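Local coordinates for serine proteinase inhibitor 1 (Myxoma virus, PDB 6BJ5) that inhibits serine proteases as a poxviral serpin, offering a reactive-centre loop to its target enzyme, and is important for the virulence of myxoma virus, at the interface of chains A and B. Sequence-based numbering; all coordinates share one arbitrary frame. Chains: chain A, Serine proteinase inhibitor 1; chain B, Serine proteinase inhibitor 1.

Contact 1: the interface of chains A and B. Residues chain A 27-28, 217, 220; chain B 15-16, 33, 35.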
loop_
_atom_site.group_PDB
_atom_site.type_symbol
_atom_site.label_atom_id
_atom_site.label_comp_id
_atom_site.label_asym_id
_atom_site.label_seq_id
_atom_site.Cartn_x
_atom_site.Cartn_y
_atom_site.Cartn_z
ATOM N N TYR A 27 9.589 1.160 6.434
ATOM C CA TYR A 27 10.398 -0.031 6.232
ATOM C C TYR A 27 11.025 -0.459 7.546
ATOM O O TYR A 27 11.357 0.365 8.403
ATOM C CB TYR A 27 11.483 0.208 5.190
ATOM C CG TYR A 27 12.560 -0.852 5.237
ATOM C CD1 TYR A 27 12.302 -2.157 4.847
ATOM C CD2 TYR A 27 13.829 -0.545 5.710
ATOM C CE1 TYR A 27 13.285 -3.118 4.914
ATOM C CE2 TYR A 27 14.811 -1.493 5.774
ATOM C CZ TYR A 27 14.540 -2.778 5.382
ATOM O OH TYR A 27 15.545 -3.710 5.466
ATOM N N ASN A 28 11.052 -1.768 7.730
ATOM C CA ASN A 28 11.583 -2.328 8.939
ATOM C C ASN A 28 12.603 -3.403 8.672
ATOM O O ASN A 28 12.331 -4.411 8.021
ATOM C CB ASN A 28 10.453 -2.885 9.809
ATOM C CG ASN A 28 10.959 -3.487 11.105
ATOM O OD1 ASN A 28 12.160 -3.492 11.374
ATOM N ND2 ASN A 28 10.041 -3.999 11.917
ATOM N N PRO A 217 17.981 -8.730 -3.123
ATOM C CA PRO A 217 19.256 -8.007 -3.072
ATOM C C PRO A 217 20.257 -8.589 -2.098
ATOM O O PRO A 217 19.915 -9.423 -1.255
ATOM C CB PRO A 217 18.825 -6.616 -2.602
ATOM C CG PRO A 217 17.781 -6.955 -1.548
ATOM C CD PRO A 217 17.078 -8.254 -2.058
ATOM N N LEU A 220 19.049 -5.238 1.502
ATOM C CA LEU A 220 17.703 -4.732 1.271
ATOM C C LEU A 220 17.607 -3.249 1.612
ATOM O O LEU A 220 17.117 -2.450 0.801
ATOM C CB LEU A 220 16.707 -5.543 2.089
ATOM C CG LEU A 220 15.241 -5.165 1.988
ATOM C CD1 LEU A 220 14.797 -5.313 0.551
ATOM C CD2 LEU A 220 14.470 -6.100 2.899
ATOM N N PRO B 15 16.216 -11.634 2.959
ATOM C CA PRO B 15 15.276 -10.505 2.882
ATOM C C PRO B 15 15.154 -9.941 1.478
ATOM O O PRO B 15 16.146 -9.749 0.768
ATOM C CB PRO B 15 15.873 -9.478 3.851
ATOM C CG PRO B 15 16.548 -10.289 4.863
ATOM C CD PRO B 15 17.112 -11.501 4.120
ATOM N N PHE B 16 13.914 -9.705 1.063
ATOM C CA PHE B 16 13.645 -9.267 -0.295
ATOM C C PHE B 16 12.502 -8.261 -0.296
ATOM O O PHE B 16 11.908 -7.955 0.741
ATOM C CB PHE B 16 13.349 -10.458 -1.205
ATOM C CG PHE B 16 12.101 -11.210 -0.844
ATOM C CD1 PHE B 16 10.877 -10.849 -1.382
ATOM C CD2 PHE B 16 12.158 -12.308 0.007
ATOM C CE1 PHE B 16 9.733 -11.564 -1.079
ATOM C CE2 PHE B 16 11.014 -13.017 0.321
ATOM C CZ PHE B 16 9.793 -12.646 -0.224
ATOM N N THR B 33 8.356 -5.462 2.240
ATOM C CA THR B 33 9.629 -6.133 2.465
ATOM C C THR B 33 9.398 -7.303 3.400
ATOM O O THR B 33 8.592 -7.219 4.335
ATOM C CB THR B 33 10.683 -5.234 3.076
ATOM O OG1 THR B 33 10.128 -4.574 4.215
ATOM C CG2 THR B 33 11.138 -4.224 2.054
ATOM N N THR B 35 11.674 -9.782 5.715
ATOM C CA THR B 35 12.980 -9.998 6.321
ATOM C C THR B 35 13.039 -11.224 7.226
ATOM O O THR B 35 14.121 -11.550 7.727
ATOM C CB THR B 35 13.394 -8.777 7.166
ATOM O OG1 THR B 35 12.501 -8.654 8.277
ATOM C CG2 THR B 35 13.366 -7.484 6.373
#
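A:Leu220, the first residue of helix 220-226, packs both of its methyl groups against B:Pro15, B:Phe16, B:Thr33 and B:Thr35, and this is the tightly packed half of the contact. Its CD2 lies 3.8 Å from CB of B:Pro15, whose ring crosses it obliquely. The same methyl comes within 3.9 Å of CB of B:Thr33 and also touches the methyl CG2 of B:Thr35, while CD1 leans on the backbone carbonyl of B:Phe16. With CG trans to the backbone N (chi1 180°), the branched end is directed toward chain B and reaches all of these groups. Beside it, CD of A:Pro217 sits 3.3 Å from the carbonyl O of B:Pro15, where B:Pro15 leads into strand 16-22.

Toward A:Tyr27 and A:Asn28 the contact thins, for both bury little surface. The CD1-CE1 edge of the tyrosine ring faces B:Thr33 at about a right angle, with CB of the threonine in the ring plane; CD1 is 3.3 Å from the hydroxyl OG1 and 3.7 Å from the methyl CG2 of B:Thr33. A:Asn28 approaches through its backbone O, 3.6 Å from CG2 of B:Thr35. Its carboxamide is directed away from chain B and carries a glycan, which suggests a solvent-facing border. The site illustrates how small apolar groups probably hold the ends of strands 16-22 and 27-34 against helix 220-226 and the N-terminal segment of the serpin body.

Contact 2: the interface of chains A and B. Residues chain A 242-245; chain B 7-8.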
loop_
_atom_site.group_PDB
_atom_site.type_symbol
_atom_site.label_atom_id
_atom_site.label_comp_id
_atom_site.label_asym_id
_atom_site.label_seq_id
_atom_site.Cartn_x
_atom_site.Cartn_y
_atom_site.Cartn_z
ATOM N N ASP A 242 13.835 -14.644 -20.229
ATOM C CA ASP A 242 14.792 -15.682 -19.832
ATOM C C ASP A 242 14.003 -16.817 -19.174
ATOM O O ASP A 242 12.934 -16.591 -18.607
ATOM C CB ASP A 242 15.832 -15.090 -18.863
ATOM C CG ASP A 242 16.901 -16.079 -18.433
ATOM O OD1 ASP A 242 18.071 -15.664 -18.366
ATOM O OD2 ASP A 242 16.594 -17.250 -18.131
ATOM N N VAL A 243 14.535 -18.038 -19.256
ATOM C CA VAL A 243 13.954 -19.194 -18.566
ATOM C C VAL A 243 14.436 -19.198 -17.121
ATOM O O VAL A 243 15.643 -19.229 -16.856
ATOM C CB VAL A 243 14.338 -20.499 -19.278
ATOM C CG1 VAL A 243 13.932 -21.710 -18.450
ATOM C CG2 VAL A 243 13.707 -20.548 -20.645
ATOM N N CYS A 244 13.512 -19.205 -16.173
ATOM C CA CYS A 244 13.928 -19.074 -14.789
ATOM C C CYS A 244 13.401 -20.194 -13.920
ATOM O O CYS A 244 12.361 -20.809 -14.202
ATOM C CB CYS A 244 13.454 -17.759 -14.141
ATOM S SG CYS A 244 14.004 -16.248 -14.876
ATOM N N GLN A 245 14.155 -20.419 -12.845
ATOM C CA GLN A 245 13.707 -21.131 -11.663
ATOM C C GLN A 245 13.444 -20.080 -10.590
ATOM O O GLN A 245 14.353 -19.323 -10.214
ATOM C CB GLN A 245 14.736 -22.161 -11.182
ATOM C CG GLN A 245 14.116 -23.156 -10.183
ATOM C CD GLN A 245 15.121 -24.047 -9.460
ATOM O OE1 GLN A 245 16.327 -23.941 -9.663
ATOM N NE2 GLN A 245 14.616 -24.923 -8.591
ATOM N N LEU B 7 21.318 -22.679 -15.402
ATOM C CA LEU B 7 20.097 -21.948 -15.745
ATOM C C LEU B 7 19.868 -20.801 -14.748
ATOM O O LEU B 7 20.446 -20.823 -13.660
ATOM C CB LEU B 7 18.921 -22.920 -15.779
ATOM C CG LEU B 7 17.526 -22.360 -15.921
ATOM C CD1 LEU B 7 17.467 -21.813 -17.316
ATOM C CD2 LEU B 7 16.525 -23.478 -15.760
ATOM N N THR B 8 19.043 -19.805 -15.104
ATOM C CA THR B 8 18.845 -18.630 -14.245
ATOM C C THR B 8 17.986 -18.939 -13.011
ATOM O O THR B 8 16.793 -19.242 -13.129
ATOM C CB THR B 8 18.219 -17.494 -15.044
ATOM O OG1 THR B 8 19.063 -17.176 -16.156
ATOM C CG2 THR B 8 18.095 -16.248 -14.163
#
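B:Thr8, B:Leu7 and A:Val243 bury the most surface here, and together they show how a strand beginning just beyond the reactive bond joins an existing sheet. B:Thr8 works from both its backbone and its side chain. Its carbonyl O accepts a hydrogen bond from the backbone N of A:Gln245 at 2.9 Å, and B:Thr8 pairs with A:Cys244 in a parallel beta bridge. The side-chain hydroxyl OG1 donates to the carboxylate OD1 of A:Asp242, also at 2.9 Å, meeting it on the syn side but 32° out of the carboxylate plane. A chi1 of -58° sets this hydroxyl beside the backbone N and turns it toward the aspartate, leaving the methyl CG2 on the side of A:Cys244. A:Asp242 is poorly ordered, so this second link is less certain than the backbone one.

B:Leu7, the first residue of chain B to be modelled, supplies the apolar part. Its CD1 lies 3.7 Å from CG1 of A:Val243, and the two side chains cross at about a right angle. CD2 is slightly more distant from the same valine methyl, so the leucine fork presents both tips to one branch of its neighbour. By binding strand 8-11 to strand 243-249, the site fixes the segment that follows the reactive-centre loop to the serpin body, and it probably holds that side of the loop in place after the chain is broken.

Contact 3: the interface of chains A and B. Residues chain A 66, 68, 71-72, 209-210; chain B 22, 29.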
loop_
_atom_site.group_PDB
_atom_site.type_symbol
_atom_site.label_atom_id
_atom_site.label_comp_id
_atom_site.label_asym_id
_atom_site.label_seq_id
_atom_site.Cartn_x
_atom_site.Cartn_y
_atom_site.Cartn_z
ATOM N N VAL A 66 -5.326 6.742 -11.247
ATOM C CA VAL A 66 -5.755 5.692 -12.144
ATOM C C VAL A 66 -6.778 4.832 -11.425
ATOM O O VAL A 66 -6.755 4.688 -10.197
ATOM C CB VAL A 66 -4.540 4.866 -12.602
ATOM C CG1 VAL A 66 -4.960 3.613 -13.405
ATOM C CG2 VAL A 66 -3.590 5.746 -13.398
ATOM N N ASP A 68 -8.988 1.021 -12.410
ATOM C CA ASP A 68 -9.260 -0.076 -13.329
ATOM C C ASP A 68 -9.993 -1.112 -12.499
ATOM O O ASP A 68 -9.431 -1.634 -11.538
ATOM C CB ASP A 68 -7.963 -0.637 -13.922
ATOM C CG ASP A 68 -8.195 -1.808 -14.874
ATOM O OD1 ASP A 68 -9.273 -2.441 -14.836
ATOM O OD2 ASP A 68 -7.275 -2.102 -15.671
ATOM N N ALA A 71 -8.650 -5.085 -12.503
ATOM C CA ALA A 71 -7.338 -5.305 -11.923
ATOM C C ALA A 71 -7.338 -5.129 -10.410
ATOM O O ALA A 71 -6.624 -5.859 -9.710
ATOM C CB ALA A 71 -6.347 -4.352 -12.584
ATOM N N PHE A 72 -8.139 -4.198 -9.885
ATOM C CA PHE A 72 -8.221 -3.954 -8.450
ATOM C C PHE A 72 -9.449 -3.107 -8.150
ATOM O O PHE A 72 -9.786 -2.201 -8.911
ATOM C CB PHE A 72 -6.958 -3.258 -7.932
ATOM C CG PHE A 72 -6.725 -1.905 -8.527
ATOM C CD1 PHE A 72 -7.089 -0.757 -7.832
ATOM C CD2 PHE A 72 -6.112 -1.777 -9.770
ATOM C CE1 PHE A 72 -6.858 0.506 -8.371
ATOM C CE2 PHE A 72 -5.883 -0.528 -10.329
ATOM C CZ PHE A 72 -6.258 0.625 -9.624
ATOM N N GLN A 209 -2.475 -7.264 -16.495
ATOM C CA GLN A 209 -2.257 -5.833 -16.259
ATOM C C GLN A 209 -1.595 -5.561 -14.927
ATOM O O GLN A 209 -0.971 -4.509 -14.751
ATOM C CB GLN A 209 -3.556 -5.027 -16.208
ATOM C CG GLN A 209 -4.360 -4.904 -17.445
ATOM C CD GLN A 209 -5.130 -6.157 -17.644
ATOM O OE1 GLN A 209 -5.462 -6.824 -16.667
ATOM N NE2 GLN A 209 -5.464 -6.479 -18.886
ATOM N N THR A 210 -1.744 -6.480 -13.986
ATOM C CA THR A 210 -1.054 -6.384 -12.719
ATOM C C THR A 210 0.026 -7.458 -12.673
ATOM O O THR A 210 -0.099 -8.525 -13.283
ATOM C CB THR A 210 -2.065 -6.515 -11.568
ATOM O OG1 THR A 210 -2.866 -7.691 -11.743
ATOM C CG2 THR A 210 -3.004 -5.344 -11.572
ATOM N N HIS B 22 0.460 -1.869 -11.500
ATOM C CA HIS B 22 -0.498 -1.916 -12.602
ATOM C C HIS B 22 0.261 -1.616 -13.891
ATOM O O HIS B 22 0.845 -0.534 -14.021
ATOM C CB HIS B 22 -1.606 -0.898 -12.342
ATOM C CG HIS B 22 -2.720 -0.895 -13.341
ATOM N ND1 HIS B 22 -2.852 0.086 -14.300
ATOM C CD2 HIS B 22 -3.804 -1.697 -13.469
ATOM C CE1 HIS B 22 -3.945 -0.141 -15.007
ATOM N NE2 HIS B 22 -4.541 -1.216 -14.524
ATOM N N LEU B 29 0.583 -0.479 -6.725
ATOM C CA LEU B 29 -0.604 -0.728 -5.910
ATOM C C LEU B 29 -0.260 -1.183 -4.494
ATOM O O LEU B 29 -0.832 -0.688 -3.515
ATOM C CB LEU B 29 -1.457 -1.780 -6.604
ATOM C CG LEU B 29 -1.886 -1.328 -7.992
ATOM C CD1 LEU B 29 -2.548 -2.464 -8.725
ATOM C CD2 LEU B 29 -2.835 -0.145 -7.847
#
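NE2 of the B:His22 imidazole donates a hydrogen bond to the carboxylate OD2 of A:Asp68 over 3.1 Å, with an angle of 170° at the hydrogen. The oxygen lies almost exactly in the imidazole plane, yet the ring reaches the carboxylate on its anti side and the two planes stand 83° apart. The histidine therefore uses its N-H squarely, whereas the aspartate is approached less ideally. A nearby carboxylate would be expected to favour a proton on NE2.

The CD2 side of the imidazole is fitted among apolar groups. CG of B:His22 is trans to its backbone N (chi1 -176°), which carries the ring out from the end of strand 16-22 into the loop of chain A. There CD2 meets the methyl CB of A:Ala71 at 3.8 Å and points at the edge of the A:Phe72 ring, 3.9 Å from CE2. The phenyl face is taken by B:Leu29: its CD2 sits over the ring centre, 3.9 Å from the centroid, in a CH-pi contact. CD1, the other leucine methyl, touches the ring rim at CD2 of A:Phe72 and packs more loosely on CG2 of A:Thr210. On the opposite face of the ring, the backbone O of A:Asp68 lies toward the rim.

At the backbone, A:Thr210 and B:His22 form an antiparallel bridge between strands 210-217 and 16-22. The site thus lies at one end of the mixed-chain B sheet, capped by the loop that leads into strand 73-81.

Contact 4: the interface of chains A and B. Residues chain A 34, 212, 251, 299; chain B 18, 30-32.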
loop_
_atom_site.group_PDB
_atom_site.type_symbol
_atom_site.label_atom_id
_atom_site.label_comp_id
_atom_site.label_asym_id
_atom_site.label_seq_id
_atom_site.Cartn_x
_atom_site.Cartn_y
_atom_site.Cartn_z
ATOM N N VAL A 34 4.164 -4.451 4.921
ATOM C CA VAL A 34 3.428 -4.326 3.672
ATOM C C VAL A 34 2.745 -2.964 3.648
ATOM O O VAL A 34 2.371 -2.403 4.684
ATOM C CB VAL A 34 2.415 -5.472 3.490
ATOM C CG1 VAL A 34 3.144 -6.799 3.479
ATOM C CG2 VAL A 34 1.395 -5.448 4.602
ATOM N N MET A 212 3.772 -8.850 -10.182
ATOM C CA MET A 212 4.648 -8.706 -9.030
ATOM C C MET A 212 6.089 -8.607 -9.493
ATOM O O MET A 212 6.572 -9.455 -10.244
ATOM C CB MET A 212 4.481 -9.846 -8.026
ATOM C CG MET A 212 5.440 -9.713 -6.847
ATOM S SD MET A 212 5.224 -10.898 -5.501
ATOM C CE MET A 212 3.780 -10.204 -4.692
ATOM N N PHE A 251 3.876 -16.260 1.748
ATOM C CA PHE A 251 3.884 -15.326 2.863
ATOM C C PHE A 251 2.520 -14.683 3.053
ATOM O O PHE A 251 1.738 -14.502 2.108
ATOM C CB PHE A 251 4.973 -14.260 2.712
ATOM C CG PHE A 251 4.838 -13.391 1.498
ATOM C CD1 PHE A 251 4.050 -12.242 1.530
ATOM C CD2 PHE A 251 5.527 -13.699 0.331
ATOM C CE1 PHE A 251 3.947 -11.414 0.400
ATOM C CE2 PHE A 251 5.424 -12.884 -0.793
ATOM C CZ PHE A 251 4.621 -11.734 -0.750
ATOM N N ILE A 299 -1.231 -8.611 2.869
ATOM C CA ILE A 299 -0.870 -9.227 1.594
ATOM C C ILE A 299 -0.664 -10.713 1.849
ATOM O O ILE A 299 -0.079 -11.103 2.870
ATOM C CB ILE A 299 0.386 -8.584 0.945
ATOM C CG1 ILE A 299 0.140 -7.089 0.696
ATOM C CG2 ILE A 299 0.692 -9.202 -0.423
ATOM C CD1 ILE A 299 1.320 -6.307 0.223
ATOM N N PHE B 18 8.984 -6.841 -2.617
ATOM C CA PHE B 18 8.064 -7.050 -3.720
ATOM C C PHE B 18 7.240 -5.786 -3.939
ATOM O O PHE B 18 6.996 -5.004 -3.016
ATOM C CB PHE B 18 7.158 -8.274 -3.504
ATOM C CG PHE B 18 6.216 -8.115 -2.364
ATOM C CD1 PHE B 18 4.978 -7.540 -2.556
ATOM C CD2 PHE B 18 6.585 -8.504 -1.095
ATOM C CE1 PHE B 18 4.136 -7.355 -1.515
ATOM C CE2 PHE B 18 5.738 -8.321 -0.058
ATOM C CZ PHE B 18 4.511 -7.740 -0.260
ATOM N N PHE B 30 0.669 -2.128 -4.372
ATOM C CA PHE B 30 1.128 -2.667 -3.102
ATOM C C PHE B 30 2.631 -2.895 -3.141
ATOM O O PHE B 30 3.209 -3.213 -4.184
ATOM C CB PHE B 30 0.445 -4.000 -2.744
ATOM C CG PHE B 30 -1.041 -3.898 -2.584
ATOM C CD1 PHE B 30 -1.582 -3.451 -1.394
ATOM C CD2 PHE B 30 -1.897 -4.220 -3.627
ATOM C CE1 PHE B 30 -2.965 -3.345 -1.229
ATOM C CE2 PHE B 30 -3.274 -4.119 -3.473
ATOM C CZ PHE B 30 -3.813 -3.684 -2.267
ATOM N N MET B 31 3.232 -2.809 -1.960
ATOM C CA MET B 31 4.641 -3.050 -1.741
ATOM C C MET B 31 4.819 -3.753 -0.413
ATOM O O MET B 31 3.987 -3.633 0.493
ATOM C CB MET B 31 5.443 -1.779 -1.558
ATOM C CG MET B 31 5.655 -0.858 -2.665
ATOM S SD MET B 31 6.591 0.380 -1.749
ATOM C CE MET B 31 8.196 -0.412 -1.617
ATOM N N GLY B 32 5.977 -4.385 -0.267
ATOM C CA GLY B 32 6.374 -4.879 1.032
ATOM C C GLY B 32 7.796 -5.380 1.035
ATOM O O GLY B 32 8.369 -5.696 -0.013
#
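The hydrophobic core of the serpin, where sheet B packs against the strands of sheet A, is represented here by B:Phe18 of strand 16-22 and the chain A residues that enclose it. Its phenyl group occupies the crowded rotamer between backbone N and carbonyl carbon (chi1 66°), which directs it inward from the strand. A:Phe251 comes from the opposite direction and lays its CE1-CZ rim over one face, CE1 lying 3.6 Å from CE2 of B:Phe18. The other face is covered near its rim by the backbone N of B:Gly32, on the adjoining strand.

At the far edge of the ring, CD1 of A:Ile299 lies in the ring plane, 3.5 Å from CE1 of B:Phe18, and also touches CB of B:Phe30 at 3.9 Å. A:Met212 bends at chi3 (-77°), bringing its terminal methyl CE to 3.6 Å from CD1 of B:Phe18 while SD rests near CB. A:Val34 adds a looser contact with CZ through CG1.

A:Val34 and B:Gly32 form an antiparallel bridge, extending the B sheet from strand 27-34 of chain B to strand 33-35 of chain A, while strands 251-258 and 293-302 bring A:Phe251 and A:Ile299 from the facing side.

Contacts 1, 3 and 4 follow the same hairpin of chain B, strands 16-22 and 27-34, with contact 4 near its middle: its C-alpha centre is about 11 Å from that of contact 1 and 14 Å from that of contact 3. Strand 210-217 of chain A also serves all three. Contact 2 lies apart, 23 Å from contacts 1 and 4 and 27 Å from contact 3 between the same centres, on strand 8-11. Chain B is the C-terminal part of the same serpin, so these contacts belong to one interwoven fold, which probably keeps the two parts together although the chain is interrupted.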